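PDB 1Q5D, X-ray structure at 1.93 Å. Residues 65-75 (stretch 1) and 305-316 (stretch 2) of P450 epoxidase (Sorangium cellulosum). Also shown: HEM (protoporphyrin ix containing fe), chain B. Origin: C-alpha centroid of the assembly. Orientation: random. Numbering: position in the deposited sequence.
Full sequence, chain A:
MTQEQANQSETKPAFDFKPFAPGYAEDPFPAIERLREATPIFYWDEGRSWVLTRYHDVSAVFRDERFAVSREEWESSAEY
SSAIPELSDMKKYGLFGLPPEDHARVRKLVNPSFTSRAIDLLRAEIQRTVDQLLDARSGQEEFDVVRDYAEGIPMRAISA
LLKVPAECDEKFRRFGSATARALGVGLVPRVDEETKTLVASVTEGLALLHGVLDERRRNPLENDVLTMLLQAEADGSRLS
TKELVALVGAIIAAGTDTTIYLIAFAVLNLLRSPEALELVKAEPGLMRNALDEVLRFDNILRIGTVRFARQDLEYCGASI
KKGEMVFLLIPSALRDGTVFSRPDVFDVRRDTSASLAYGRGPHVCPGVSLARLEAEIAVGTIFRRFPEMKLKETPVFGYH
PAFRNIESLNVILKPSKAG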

ATOM      1  N   GLU A  65       0.460  22.828   1.901  1.00 55.13           N
ATOM      2  CA  GLU A  65       1.328  22.987   0.736  1.00 55.75           C
ATOM      3  C   GLU A  65       2.766  23.357   1.099  1.00 54.73           C
ATOM      4  O   GLU A  65       3.654  23.312   0.249  1.00 54.79           O
ATOM      5  CB  GLU A  65       0.747  24.001  -0.254  1.00 57.60           C
ATOM      6  CG  GLU A  65      -0.119  23.370  -1.333  1.00 59.60           C
ATOM      7  CD  GLU A  65      -1.590  23.363  -0.960  1.00 60.91           C
ATOM      8  OE1 GLU A  65      -2.445  23.271  -1.870  1.00 61.55           O
ATOM      9  OE2 GLU A  65      -1.895  23.456   0.248  1.00 62.17           O
ATOM     10  N   ARG A  66       2.990  23.706   2.360  1.00 53.70           N
ATOM     11  CA  ARG A  66       4.344  23.918   2.864  1.00 53.23           C
ATOM     12  C   ARG A  66       5.145  22.608   2.857  1.00 52.52           C
ATOM     13  O   ARG A  66       6.376  22.621   2.863  1.00 52.73           O
ATOM     14  CB  ARG A  66       4.306  24.504   4.281  1.00 53.66           C
ATOM     15  CG  ARG A  66       3.812  25.949   4.366  1.00 53.76           C
ATOM     16  CD  ARG A  66       3.649  26.473   5.788  1.00 54.43           C
ATOM     17  NE  ARG A  66       2.809  25.615   6.625  1.00 54.68           N
ATOM     18  CZ  ARG A  66       2.632  25.790   7.929  1.00 55.13           C
ATOM     19  NH1 ARG A  66       3.232  26.795   8.552  1.00 55.71           N
ATOM     20  NH2 ARG A  66       1.857  24.963   8.620  1.00 55.60           N
ATOM     21  N   PHE A  67       4.441  21.477   2.844  1.00 51.17           N
ATOM     22  CA  PHE A  67       5.092  20.170   2.870  1.00 49.57           C
ATOM     23  C   PHE A  67       5.006  19.476   1.518  1.00 48.73           C
ATOM     24  O   PHE A  67       3.915  19.155   1.050  1.00 50.65           O
ATOM     25  CB  PHE A  67       4.479  19.302   3.966  1.00 48.88           C
ATOM     26  CG  PHE A  67       4.722  19.824   5.362  1.00 48.89           C
ATOM     27  CD1 PHE A  67       3.828  20.702   5.957  1.00 48.50           C
ATOM     28  CD2 PHE A  67       5.848  19.437   6.076  1.00 48.77           C
ATOM     29  CE1 PHE A  67       4.052  21.183   7.242  1.00 48.99           C
ATOM     30  CE2 PHE A  67       6.077  19.909   7.357  1.00 48.74           C
ATOM     31  CZ  PHE A  67       5.175  20.784   7.942  1.00 48.91           C
ATOM     32  N   ALA A  68       6.157  19.238   0.895  1.00 46.77           N
ATOM     33  CA  ALA A  68       6.202  18.647  -0.444  1.00 44.83           C
ATOM     34  C   ALA A  68       6.316  17.123  -0.419  1.00 43.46           C
ATOM     35  O   ALA A  68       6.746  16.543   0.578  1.00 41.22           O
ATOM     36  CB  ALA A  68       7.355  19.235  -1.237  1.00 44.99           C
ATOM     37  N   VAL A  69       5.921  16.499  -1.530  1.00 42.67           N
ATOM     38  CA  VAL A  69       6.061  15.058  -1.742  1.00 42.29           C
ATOM     39  C   VAL A  69       7.371  14.711  -2.457  1.00 42.53           C
ATOM     40  O   VAL A  69       8.020  13.724  -2.124  1.00 42.52           O
ATOM     41  CB  VAL A  69       4.873  14.505  -2.563  1.00 41.94           C
ATOM     42  CG1 VAL A  69       5.140  13.087  -3.004  1.00 41.76           C
ATOM     43  CG2 VAL A  69       3.579  14.585  -1.760  1.00 41.11           C
ATOM     44  N   SER A  70       7.761  15.521  -3.441  1.00 43.24           N
ATOM     45  CA  SER A  70       8.977  15.242  -4.216  1.00 44.18           C
ATOM     46  C   SER A  70      10.218  15.086  -3.342  1.00 44.72           C
ATOM     47  O   SER A  70      10.545  15.964  -2.534  1.00 44.23           O
ATOM     48  CB  SER A  70       9.242  16.319  -5.273  1.00 44.59           C
ATOM     49  OG  SER A  70      10.641  16.413  -5.514  1.00 45.06           O
ATOM     50  N   ARG A  71      10.908  13.964  -3.522  1.00 45.34           N
ATOM     51  CA  ARG A  71      12.077  13.652  -2.727  1.00 46.19           C
ATOM     52  C   ARG A  71      13.213  14.617  -3.056  1.00 48.32           C
ATOM     53  O   ARG A  71      14.195  14.699  -2.316  1.00 49.31           O
ATOM     54  CB  ARG A  71      12.507  12.196  -2.939  1.00 44.47           C
ATOM     55  CG  ARG A  71      11.679  11.183  -2.149  1.00 43.41           C
ATOM     56  CD  ARG A  71      10.214  11.107  -2.561  1.00 42.28           C
ATOM     57  NE  ARG A  71       9.501   9.995  -1.926  1.00 41.50           N
ATOM     58  CZ  ARG A  71       8.324  10.103  -1.329  1.00 40.48           C
ATOM     59  NH1 ARG A  71       7.712  11.278  -1.259  1.00 41.56           N
ATOM     60  NH2 ARG A  71       7.755   9.034  -0.787  1.00 40.21           N
ATOM     61  N   GLU A  72      13.062  15.359  -4.151  1.00 50.23           N
ATOM     62  CA  GLU A  72      14.075  16.325  -4.573  1.00 52.76           C
ATOM     63  C   GLU A  72      14.088  17.573  -3.676  1.00 52.81           C
ATOM     64  O   GLU A  72      15.000  18.398  -3.758  1.00 53.06           O
ATOM     65  CB  GLU A  72      13.904  16.682  -6.060  1.00 54.73           C
ATOM     66  CG  GLU A  72      14.143  15.497  -7.000  1.00 56.54           C
ATOM     67  CD  GLU A  72      14.061  15.850  -8.479  1.00 57.91           C
ATOM     68  OE1 GLU A  72      13.195  16.666  -8.863  1.00 58.50           O
ATOM     69  OE2 GLU A  72      14.864  15.301  -9.269  1.00 58.92           O
ATOM     70  N   GLU A  73      13.086  17.695  -2.810  1.00 52.74           N
ATOM     71  CA  GLU A  73      13.062  18.755  -1.805  1.00 52.38           C
ATOM     72  C   GLU A  73      13.822  18.347  -0.546  1.00 51.18           C
ATOM     73  O   GLU A  73      14.070  19.169   0.336  1.00 51.92           O
ATOM     74  CB  GLU A  73      11.624  19.127  -1.448  1.00 53.86           C
ATOM     75  CG  GLU A  73      10.827  19.684  -2.613  1.00 55.67           C
ATOM     76  CD  GLU A  73      10.946  21.193  -2.737  1.00 56.70           C
ATOM     77  OE1 GLU A  73      10.152  21.784  -3.496  1.00 57.31           O
ATOM     78  OE2 GLU A  73      11.829  21.790  -2.078  1.00 57.07           O
ATOM     79  N   TRP A  74      14.193  17.076  -0.469  1.00 49.08           N
ATOM     80  CA  TRP A  74      14.937  16.550   0.676  1.00 47.14           C
ATOM     81  C   TRP A  74      16.369  17.081   0.744  1.00 47.53           C
ATOM     82  O   TRP A  74      17.002  17.353  -0.275  1.00 48.14           O
ATOM     83  CB  TRP A  74      14.969  15.028   0.596  1.00 44.49           C
ATOM     84  CG  TRP A  74      15.303  14.322   1.852  1.00 42.37           C
ATOM     85  CD1 TRP A  74      15.170  14.786   3.135  1.00 41.63           C
ATOM     86  CD2 TRP A  74      15.816  12.993   1.959  1.00 41.84           C
ATOM     87  NE1 TRP A  74      15.570  13.821   4.029  1.00 41.68           N
ATOM     88  CE2 TRP A  74      15.972  12.708   3.331  1.00 41.46           C
ATOM     89  CE3 TRP A  74      16.161  12.003   1.025  1.00 41.37           C
ATOM     90  CZ2 TRP A  74      16.455  11.485   3.792  1.00 41.32           C
ATOM     91  CZ3 TRP A  74      16.646  10.792   1.486  1.00 41.31           C
ATOM     92  CH2 TRP A  74      16.793  10.547   2.860  1.00 41.38           C
ATOM     93  N   GLU A  75      16.877  17.211   1.957  1.00 48.10           N
ATOM     94  CA  GLU A  75      18.249  17.633   2.167  1.00 48.53           C
ATOM     95  C   GLU A  75      19.236  16.558   1.692  1.00 48.40           C
ATOM     96  O   GLU A  75      20.389  16.861   1.382  1.00 47.65           O
ATOM     97  CB  GLU A  75      18.471  17.952   3.643  1.00 49.48           C
ATOM     98  CG  GLU A  75      18.001  16.868   4.600  1.00 50.16           C
ATOM     99  CD  GLU A  75      18.237  17.232   6.051  1.00 51.30           C
ATOM    100  OE1 GLU A  75      17.766  16.491   6.943  1.00 51.44           O
ATOM    101  OE2 GLU A  75      18.897  18.266   6.306  1.00 52.30           O
ATOM    102  N   THR A 305       3.916   7.613   5.971  1.00 28.09           N
ATOM    103  CA  THR A 305       4.363   8.192   4.732  1.00 29.01           C
ATOM    104  C   THR A 305       5.146   9.455   5.029  1.00 28.46           C
ATOM    105  O   THR A 305       5.172   9.905   6.175  1.00 29.00           O
ATOM    106  CB  THR A 305       3.202   8.424   3.748  1.00 29.24           C
ATOM    107  OG1 THR A 305       3.741   8.878   2.506  1.00 29.78           O
ATOM    108  CG2 THR A 305       2.304   9.581   4.211  1.00 29.61           C
ATOM    109  N   VAL A 306       5.812   9.997   4.016  1.00 29.59           N
ATOM    110  CA  VAL A 306       6.717  11.124   4.232  1.00 30.81           C
ATOM    111  C   VAL A 306       6.332  12.381   3.466  1.00 31.72           C
ATOM    112  O   VAL A 306       5.685  12.323   2.409  1.00 30.10           O
ATOM    113  CB  VAL A 306       8.182  10.778   3.859  1.00 31.45           C
ATOM    114  CG1 VAL A 306       8.710   9.708   4.776  1.00 31.66           C
ATOM    115  CG2 VAL A 306       8.279  10.325   2.418  1.00 31.42           C
ATOM    116  N   ARG A 307       6.756  13.512   4.026  1.00 31.93           N
ATOM    117  CA  ARG A 307       6.684  14.812   3.370  1.00 34.01           C
ATOM    118  C   ARG A 307       7.991  15.535   3.652  1.00 35.30           C
ATOM    119  O   ARG A 307       8.739  15.137   4.543  1.00 35.96           O
ATOM    120  CB  ARG A 307       5.508  15.633   3.908  1.00 32.37           C
ATOM    121  CG  ARG A 307       4.141  15.068   3.533  1.00 34.32           C
ATOM    122  CD  ARG A 307       3.921  15.053   2.038  1.00 33.04           C
ATOM    123  NE  ARG A 307       2.554  14.743   1.651  1.00 33.68           N
ATOM    124  CZ  ARG A 307       2.142  13.537   1.303  1.00 34.34           C
ATOM    125  NH1 ARG A 307       2.985  12.497   1.348  1.00 32.77           N
ATOM    126  NH2 ARG A 307       0.875  13.358   0.940  1.00 34.67           N
ATOM    127  N   PHE A 308       8.257  16.605   2.903  1.00 37.16           N
ATOM    128  CA  PHE A 308       9.478  17.381   3.079  1.00 37.97           C
ATOM    129  C   PHE A 308       9.182  18.873   3.194  1.00 39.76           C
ATOM    130  O   PHE A 308       8.368  19.411   2.446  1.00 40.73           O
ATOM    131  CB  PHE A 308      10.454  17.105   1.931  1.00 36.99           C
ATOM    132  CG  PHE A 308      10.704  15.645   1.691  1.00 34.99           C
ATOM    133  CD1 PHE A 308       9.893  14.924   0.824  1.00 35.53           C
ATOM    134  CD2 PHE A 308      11.739  14.987   2.337  1.00 34.57           C
ATOM    135  CE1 PHE A 308      10.107  13.570   0.611  1.00 34.42           C
ATOM    136  CE2 PHE A 308      11.968  13.627   2.114  1.00 34.03           C
ATOM    137  CZ  PHE A 308      11.147  12.925   1.247  1.00 33.73           C
ATOM    138  N   ALA A 309       9.829  19.531   4.151  1.00 42.33           N
ATOM    139  CA  ALA A 309       9.627  20.962   4.391  1.00 44.55           C
ATOM    140  C   ALA A 309      10.204  21.802   3.258  1.00 46.29           C
ATOM    141  O   ALA A 309      11.390  21.715   2.962  1.00 46.56           O
ATOM    142  CB  ALA A 309      10.257  21.369   5.726  1.00 43.97           C
ATOM    143  N   ARG A 310       9.361  22.624   2.640  1.00 49.49           N
ATOM    144  CA  ARG A 310       9.776  23.465   1.521  1.00 52.17           C
ATOM    145  C   ARG A 310      10.431  24.770   1.979  1.00 53.00           C
ATOM    146  O   ARG A 310      10.934  25.541   1.157  1.00 53.27           O
ATOM    147  CB  ARG A 310       8.583  23.776   0.615  1.00 53.50           C
ATOM    148  CG  ARG A 310       8.037  22.558  -0.111  1.00 55.10           C
ATOM    149  CD  ARG A 310       6.713  22.796  -0.804  1.00 56.89           C
ATOM    150  NE  ARG A 310       6.879  23.617  -1.997  1.00 58.50           N
ATOM    151  CZ  ARG A 310       6.027  24.555  -2.379  1.00 59.24           C
ATOM    152  NH1 ARG A 310       4.932  24.794  -1.666  1.00 59.54           N
ATOM    153  NH2 ARG A 310       6.267  25.255  -3.478  1.00 59.55           N
ATOM    154  N   GLN A 311      10.425  24.996   3.291  1.00 53.49           N
ATOM    155  CA  GLN A 311      10.913  26.232   3.891  1.00 53.88           C
ATOM    156  C   GLN A 311      11.034  26.018   5.394  1.00 54.00           C
ATOM    157  O   GLN A 311      10.466  25.071   5.936  1.00 53.88           O
ATOM    158  CB  GLN A 311       9.920  27.364   3.625  1.00 54.56           C
ATOM    159  CG  GLN A 311       8.659  27.236   4.467  1.00 55.29           C
ATOM    160  CD  GLN A 311       7.601  28.261   4.129  1.00 55.71           C
ATOM    161  OE1 GLN A 311       7.452  28.651   2.970  1.00 55.99           O
ATOM    162  NE2 GLN A 311       6.853  28.694   5.142  1.00 55.94           N
ATOM    163  N   ASP A 312      11.771  26.893   6.073  1.00 54.30           N
ATOM    164  CA  ASP A 312      11.818  26.868   7.535  1.00 54.01           C
ATOM    165  C   ASP A 312      10.429  27.146   8.098  1.00 53.55           C
ATOM    166  O   ASP A 312       9.698  27.981   7.564  1.00 53.69           O
ATOM    167  CB  ASP A 312      12.783  27.927   8.063  1.00 54.63           C
ATOM    168  CG  ASP A 312      14.233  27.579   7.815  1.00 55.76           C
ATOM    169  OD1 ASP A 312      15.093  28.418   8.152  1.00 55.94           O
ATOM    170  OD2 ASP A 312      14.622  26.507   7.296  1.00 56.50           O
ATOM    171  N   LEU A 313      10.060  26.445   9.166  1.00 52.75           N
ATOM    172  CA  LEU A 313       8.781  26.689   9.833  1.00 52.77           C
ATOM    173  C   LEU A 313       8.760  26.087  11.228  1.00 52.44           C
ATOM    174  O   LEU A 313       9.561  25.211  11.540  1.00 51.91           O
ATOM    175  CB  LEU A 313       7.604  26.153   9.006  1.00 53.45           C
ATOM    176  CG  LEU A 313       7.481  24.645   8.753  1.00 53.99           C
ATOM    177  CD1 LEU A 313       6.080  24.307   8.249  1.00 54.20           C
ATOM    178  CD2 LEU A 313       8.518  24.171   7.751  1.00 54.14           C
ATOM    179  N   GLU A 314       7.852  26.585  12.065  1.00 52.31           N
ATOM    180  CA  GLU A 314       7.615  26.024  13.392  1.00 52.44           C
ATOM    181  C   GLU A 314       6.345  25.185  13.346  1.00 51.82           C
ATOM    182  O   GLU A 314       5.329  25.619  12.800  1.00 52.51           O
ATOM    183  CB  GLU A 314       7.475  27.134  14.445  1.00 53.03           C
ATOM    184  CG  GLU A 314       8.656  27.239  15.406  1.00 54.11           C
ATOM    185  CD  GLU A 314       9.896  27.820  14.743  1.00 54.42           C
ATOM    186  OE1 GLU A 314      11.005  27.642  15.281  1.00 54.86           O
ATOM    187  OE2 GLU A 314       9.765  28.457  13.679  1.00 54.75           O
ATOM    188  N   TYR A 315       6.401  23.986  13.916  1.00 50.50           N
ATOM    189  CA  TYR A 315       5.269  23.064  13.852  1.00 48.86           C
ATOM    190  C   TYR A 315       5.184  22.204  15.110  1.00 48.83           C
ATOM    191  O   TYR A 315       6.098  21.424  15.407  1.00 48.04           O
ATOM    192  CB  TYR A 315       5.368  22.183  12.592  1.00 47.61           C
ATOM    193  CG  TYR A 315       4.035  21.719  12.043  1.00 46.91           C
ATOM    194  CD1 TYR A 315       3.402  22.413  11.015  1.00 46.96           C
ATOM    195  CD2 TYR A 315       3.399  20.592  12.558  1.00 46.42           C
ATOM    196  CE1 TYR A 315       2.169  21.997  10.520  1.00 46.58           C
ATOM    197  CE2 TYR A 315       2.172  20.165  12.067  1.00 46.03           C
ATOM    198  CZ  TYR A 315       1.565  20.869  11.047  1.00 46.45           C
ATOM    199  OH  TYR A 315       0.346  20.453  10.552  1.00 46.89           O
ATOM    200  N   CYS A 316       4.083  22.348  15.844  1.00 49.03           N
ATOM    201  CA  CYS A 316       3.846  21.566  17.056  1.00 49.89           C
ATOM    202  C   CYS A 316       4.962  21.774  18.091  1.00 50.34           C
ATOM    203  O   CYS A 316       5.233  20.899  18.910  1.00 49.25           O
ATOM    204  CB  CYS A 316       3.699  20.076  16.720  1.00 50.01           C
ATOM    205  SG  CYS A 316       2.209  19.630  15.778  1.00 51.14           S
TER
HETATM  206  CHA HEM B 440      -0.838   6.324  -2.965  1.00 26.23           C
HETATM  207  CHB HEM B 440      -2.244   3.359   0.565  1.00 24.24           C
HETATM  208  CHC HEM B 440      -3.578   0.058  -2.746  1.00 24.84           C
HETATM  209  CHD HEM B 440      -1.633   2.775  -6.201  1.00 25.90           C
HETATM  210  C1A HEM B 440      -1.187   5.842  -1.732  1.00 26.19           C
HETATM  211  C2A HEM B 440      -1.122   6.572  -0.487  1.00 26.62           C
HETATM  212  C3A HEM B 440      -1.491   5.748   0.493  1.00 26.01           C
HETATM  213  C4A HEM B 440      -1.813   4.472  -0.103  1.00 26.16           C
HETATM  214  CMA HEM B 440      -1.574   6.103   2.003  1.00 27.78           C
HETATM  215  CAA HEM B 440      -0.690   8.051  -0.344  1.00 27.78           C
HETATM  216  CBA HEM B 440       0.778   8.146   0.081  1.00 28.37           C
HETATM  217  CGA HEM B 440       1.138   9.604   0.311  1.00 30.70           C
HETATM  218  O1A HEM B 440       2.348   9.913   0.545  1.00 30.17           O
HETATM  219  O2A HEM B 440       0.220  10.472   0.241  1.00 31.40           O
HETATM  220  C1B HEM B 440      -2.715   2.237  -0.051  1.00 25.03           C
HETATM  221  C2B HEM B 440      -3.274   1.114   0.663  1.00 25.56           C
HETATM  222  C3B HEM B 440      -3.623   0.203  -0.231  1.00 26.09           C
HETATM  223  C4B HEM B 440      -3.313   0.704  -1.554  1.00 25.88           C
HETATM  224  CMB HEM B 440      -3.416   0.955   2.201  1.00 25.72           C
HETATM  225  CAB HEM B 440      -4.271  -1.130   0.181  1.00 27.76           C
HETATM  226  CBB HEM B 440      -4.268  -2.190  -0.620  1.00 30.06           C
HETATM  227  C1C HEM B 440      -3.213   0.509  -3.979  1.00 24.90           C
HETATM  228  C2C HEM B 440      -3.481  -0.137  -5.245  1.00 25.32           C
HETATM  229  C3C HEM B 440      -2.933   0.627  -6.194  1.00 25.85           C
HETATM  230  C4C HEM B 440      -2.322   1.777  -5.553  1.00 26.41           C
HETATM  231  CMC HEM B 440      -4.268  -1.467  -5.389  1.00 24.22           C
HETATM  232  CAC HEM B 440      -2.891   0.444  -7.722  1.00 26.49           C
HETATM  233  CBC HEM B 440      -3.673  -0.447  -8.326  1.00 30.33           C
HETATM  234  C1D HEM B 440      -1.185   3.940  -5.634  1.00 25.99           C
HETATM  235  C2D HEM B 440      -0.441   4.932  -6.353  1.00 25.66           C
HETATM  236  C3D HEM B 440      -0.194   6.042  -5.359  1.00 25.66           C
HETATM  237  C4D HEM B 440      -0.796   5.598  -4.131  1.00 25.70           C
HETATM  238  CMD HEM B 440      -0.014   4.879  -7.829  1.00 25.66           C
HETATM  239  CAD HEM B 440       0.530   7.376  -5.611  1.00 26.21           C
HETATM  240  CBD HEM B 440      -0.582   8.427  -5.707  1.00 26.45           C
HETATM  241  CGD HEM B 440       0.001   9.801  -5.923  1.00 27.26           C
HETATM  242  O1D HEM B 440       1.113  10.059  -5.396  1.00 26.46           O
HETATM  243  O2D HEM B 440      -0.633  10.641  -6.631  1.00 28.25           O
HETATM  244  NA  HEM B 440      -1.615   4.558  -1.472  1.00 25.28           N
HETATM  245  NB  HEM B 440      -2.747   1.977  -1.422  1.00 24.90           N
HETATM  246  NC  HEM B 440      -2.500   1.657  -4.210  1.00 25.94           N
HETATM  247  ND  HEM B 440      -1.371   4.355  -4.326  1.00 25.77           N
HETATM  248 FE   HEM B 440      -2.211   3.188  -2.855  1.00 26.02          FE
HETATM  249  O   HOH W   1       1.387  17.540   2.132  1.00 42.42           O
HETATM  250  O   HOH W   2       5.462  10.465   0.177  1.00 46.57           O
HETATM  251  O   HOH W   3      -0.209   2.326  -2.513  1.00 32.96           O

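Residues 65–75 and 305–316 bury 975 Å² between them, both sides summed, around a short antiparallel pairing. Ala68 and Phe308 form the hydrogen-bonded pair, with Ala68 N donating to Phe308 O (2.7 Å) and Phe308 N to Ala68 O (2.8 Å). Phe67 and Ala309 form the adjacent non-hydrogen-bonded pair, and beyond it Arg310 N donates to Arg66 O (3.0 Å).

Side chains sort by sheet face. On the face of Phe67 and Ala309, the m rotamer of Phe67 (chi1 -65°, chi2 90°) places CZ 3.7 Å from Leu313 CD1 and presents the ring edge to the face of Tyr315, with planes at 87°. Arg66 starts away from the partner stretch, but its m, t, m conformation brings the guanidinium back, one face lying over Leu313 CD1 (3.8 Å from Arg66 CZ).

On the other face, the aliphatic part of Arg310 passes close to the methyl of Ala68, with Ala68 CB 3.6 Å from Arg310 CG. The p value at chi3 of Arg310 turns its end so that NH1 donates to Glu65 O (2.7 Å). Phe308, also m, sets its ring against the 3-10 segment and Trp74; its CE2 lies over one face of the indole, 3.4 Å from Trp74 CG, with the rings oblique.

Arg71 folds at chi2 (p), and its NH1 donates to Val69 O (2.6 Å), tying its end to the backbone of its own stretch, two residues earlier; Val306 CG2 covers one guanidinium face, 3.5 Å from Arg71 NH2. The m, m bend of Arg307 sends its guanidinium to the heme propionate, NH1 donating to HEM O1A (2.8 Å) and NH2 to HEM O2A (3.0 Å), a charge-assisted pairing. Val69 CG2 covers one face of that group, 3.5 Å from Arg307 CZ, leaving its edge free for the carboxylate. Water 2 links Arg71 NH1, Val306 O and HEM O1A.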